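Local coordinates for siderophore enterobactin esterase (Emericella nidulans, PDB 6GUO), which hydrolyses the ester bonds of the bacterial xenosiderophore enterobactin, a step required for intracellular release of its iron, at residues A[222-227]-A[257-262]. Residues are numbered along the deposited sequence; the frame is centred on the assembly and turned at random.
Sequences LSFGSR and NCEELY
Leu222 starts the contact by pointing from strand 219-225 at helix 254-268 and burying its two methyls against one turn of it. CD1 rests on the backbone where Tyr262 N donates its helical hydrogen bond to Cys258 O, 3.9 Å from that Tyr262 N, and also meets Tyr262 CB; CD2 reaches Leu261 CD2 at 4.3 Å. Ser223 CB points away from the helix, and its side chain touches Ala188 of strand 184-188, though its carbonyl O comes within 4.1 Å of Cys258 SG. Phe224 again faces the helix. Its CG sits in the crowded position between backbone N and carbonyl carbon (chi1 60°), and ring atom CD2 lies 3.5 Å from Cys258 CB, which comes in obliquely. Cys258 SG makes an oblique sulfur-aromatic contact, 4.9 Å from the Phe224 ring centroid. Farther round the rim, Glu259 bends at chi2 (-72°) to bring OE1 in the ring plane to 3.7 Å from Phe224 CZ, with carboxylate and ring planes nearly perpendicular. Met254 and Asn255, a turn earlier, also touch the Phe224 side chain. No hydrogen bond crosses between the segments. Strand and helix run nearly antiparallel, axes 8.8 Å apart, as in the beta-alpha-beta crossover of the alpha/beta-hydrolase fold, here leading to strand 273-279.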
loop_
_atom_site.group_PDB
_atom_site.type_symbol
_atom_site.label_atom_id
_atom_site.label_comp_id
_atom_site.label_asym_id
_atom_site.label_seq_id
_atom_site.Cartn_x
_atom_site.Cartn_y
_atom_site.Cartn_z
ATOM N N LEU A 222 -5.735 -16.198 4.717
ATOM C CA LEU A 222 -5.924 -16.345 3.276
ATOM C C LEU A 222 -6.644 -15.123 2.751
ATOM O O LEU A 222 -7.470 -14.542 3.450
ATOM C CB LEU A 222 -6.769 -17.582 2.969
ATOM C CG LEU A 222 -6.040 -18.912 3.164
ATOM C CD1 LEU A 222 -7.030 -20.043 3.361
ATOM C CD2 LEU A 222 -5.127 -19.186 1.976
ATOM N N SER A 223 -6.349 -14.742 1.514
ATOM C CA SER A 223 -7.089 -13.656 0.878
ATOM C C SER A 223 -7.114 -13.784 -0.632
ATOM O O SER A 223 -6.292 -14.487 -1.226
ATOM C CB SER A 223 -6.523 -12.293 1.294
ATOM O OG SER A 223 -5.238 -12.073 0.736
ATOM N N PHE A 224 -8.079 -13.106 -1.244
ATOM C CA PHE A 224 -8.181 -13.037 -2.694
ATOM C C PHE A 224 -9.058 -11.857 -3.075
ATOM O O PHE A 224 -9.822 -11.353 -2.252
ATOM C CB PHE A 224 -8.738 -14.350 -3.280
ATOM C CG PHE A 224 -10.112 -14.714 -2.785
ATOM C CD1 PHE A 224 -11.253 -14.322 -3.488
ATOM C CD2 PHE A 224 -10.270 -15.454 -1.614
ATOM C CE1 PHE A 224 -12.522 -14.663 -3.034
ATOM C CE2 PHE A 224 -11.535 -15.800 -1.158
ATOM C CZ PHE A 224 -12.660 -15.402 -1.863
ATOM N N GLY A 225 -8.920 -11.400 -4.312
ATOM C CA GLY A 225 -9.812 -10.379 -4.859
ATOM C C GLY A 225 -11.022 -11.031 -5.496
ATOM O O GLY A 225 -10.887 -12.065 -6.148
ATOM N N SER A 226 -12.202 -10.425 -5.341
ATOM C CA SER A 226 -13.444 -11.020 -5.864
ATOM C C SER A 226 -13.421 -11.229 -7.381
ATOM O O SER A 226 -14.022 -12.178 -7.885
ATOM C CB SER A 226 -14.674 -10.191 -5.468
ATOM O OG SER A 226 -14.737 -8.974 -6.196
ATOM N N ARG A 227 -12.719 -10.353 -8.096
ATOM C CA ARG A 227 -12.637 -10.425 -9.552
ATOM C C ARG A 227 -11.663 -11.471 -10.090
ATOM O O ARG A 227 -11.649 -11.711 -11.294
ATOM C CB ARG A 227 -12.269 -9.065 -10.133
ATOM C CG ARG A 227 -13.307 -8.001 -9.858
ATOM C CD ARG A 227 -12.917 -6.696 -10.510
ATOM N NE ARG A 227 -14.021 -5.738 -10.512
ATOM C CZ ARG A 227 -13.951 -4.508 -11.019
ATOM N NH1 ARG A 227 -12.827 -4.062 -11.577
ATOM N NH2 ARG A 227 -15.019 -3.717 -10.975
ATOM N N ASN A 257 -11.110 -22.053 -4.707
ATOM C CA ASN A 257 -9.975 -22.791 -4.124
ATOM C C ASN A 257 -9.603 -22.248 -2.736
ATOM O O ASN A 257 -9.384 -23.026 -1.807
ATOM C CB ASN A 257 -8.737 -22.778 -5.040
ATOM C CG ASN A 257 -8.859 -23.722 -6.231
ATOM O OD1 ASN A 257 -9.771 -24.544 -6.310
ATOM N ND2 ASN A 257 -7.919 -23.608 -7.170
ATOM N N CYS A 258 -9.548 -20.922 -2.599
ATOM C CA CYS A 258 -9.265 -20.291 -1.303
ATOM C C CYS A 258 -10.316 -20.607 -0.250
ATOM O O CYS A 258 -9.973 -21.006 0.867
ATOM C CB CYS A 258 -9.161 -18.774 -1.432
ATOM S SG CYS A 258 -7.610 -18.222 -2.141
ATOM N N GLU A 259 -11.585 -20.409 -0.608
ATOM C CA GLU A 259 -12.701 -20.651 0.317
ATOM C C GLU A 259 -12.768 -22.115 0.755
ATOM O O GLU A 259 -13.017 -22.406 1.927
ATOM C CB GLU A 259 -14.041 -20.224 -0.303
ATOM C CG GLU A 259 -14.255 -18.712 -0.379
ATOM C CD GLU A 259 -14.529 -18.047 0.969
ATOM O OE1 GLU A 259 -14.467 -16.801 1.027
ATOM O OE2 GLU A 259 -14.805 -18.742 1.972
ATOM N N GLU A 260 -12.534 -23.029 -0.183
ATOM C CA GLU A 260 -12.536 -24.464 0.126
ATOM C C GLU A 260 -11.357 -24.874 1.002
ATOM O O GLU A 260 -11.526 -25.681 1.917
ATOM C CB GLU A 260 -12.585 -25.306 -1.152
ATOM C CG GLU A 260 -13.984 -25.375 -1.746
ATOM C CD GLU A 260 -14.002 -25.721 -3.219
ATOM O OE1 GLU A 260 -13.053 -26.373 -3.709
ATOM O OE2 GLU A 260 -14.977 -25.333 -3.899
ATOM N N LEU A 261 -10.176 -24.315 0.735
ATOM C CA LEU A 261 -9.006 -24.560 1.590
ATOM C C LEU A 261 -9.242 -24.030 2.998
ATOM O O LEU A 261 -8.936 -24.712 3.983
ATOM C CB LEU A 261 -7.737 -23.930 1.005
ATOM C CG LEU A 261 -6.447 -24.135 1.814
ATOM C CD1 LEU A 261 -6.139 -25.614 2.002
ATOM C CD2 LEU A 261 -5.279 -23.430 1.146
ATOM N N TYR A 262 -9.780 -22.814 3.088
ATOM C CA TYR A 262 -10.206 -22.247 4.369
ATOM C C TYR A 262 -11.131 -23.206 5.121
ATOM O O TYR A 262 -10.895 -23.510 6.296
ATOM C CB TYR A 262 -10.900 -20.891 4.169
ATOM C CG TYR A 262 -11.582 -20.371 5.411
ATOM C CD1 TYR A 262 -10.861 -19.704 6.397
ATOM C CD2 TYR A 262 -12.954 -20.554 5.610
ATOM C CE1 TYR A 262 -11.484 -19.225 7.540
ATOM C CE2 TYR A 262 -13.581 -20.086 6.754
ATOM C CZ TYR A 262 -12.841 -19.422 7.716
ATOM O OH TYR A 262 -13.455 -18.953 8.851
#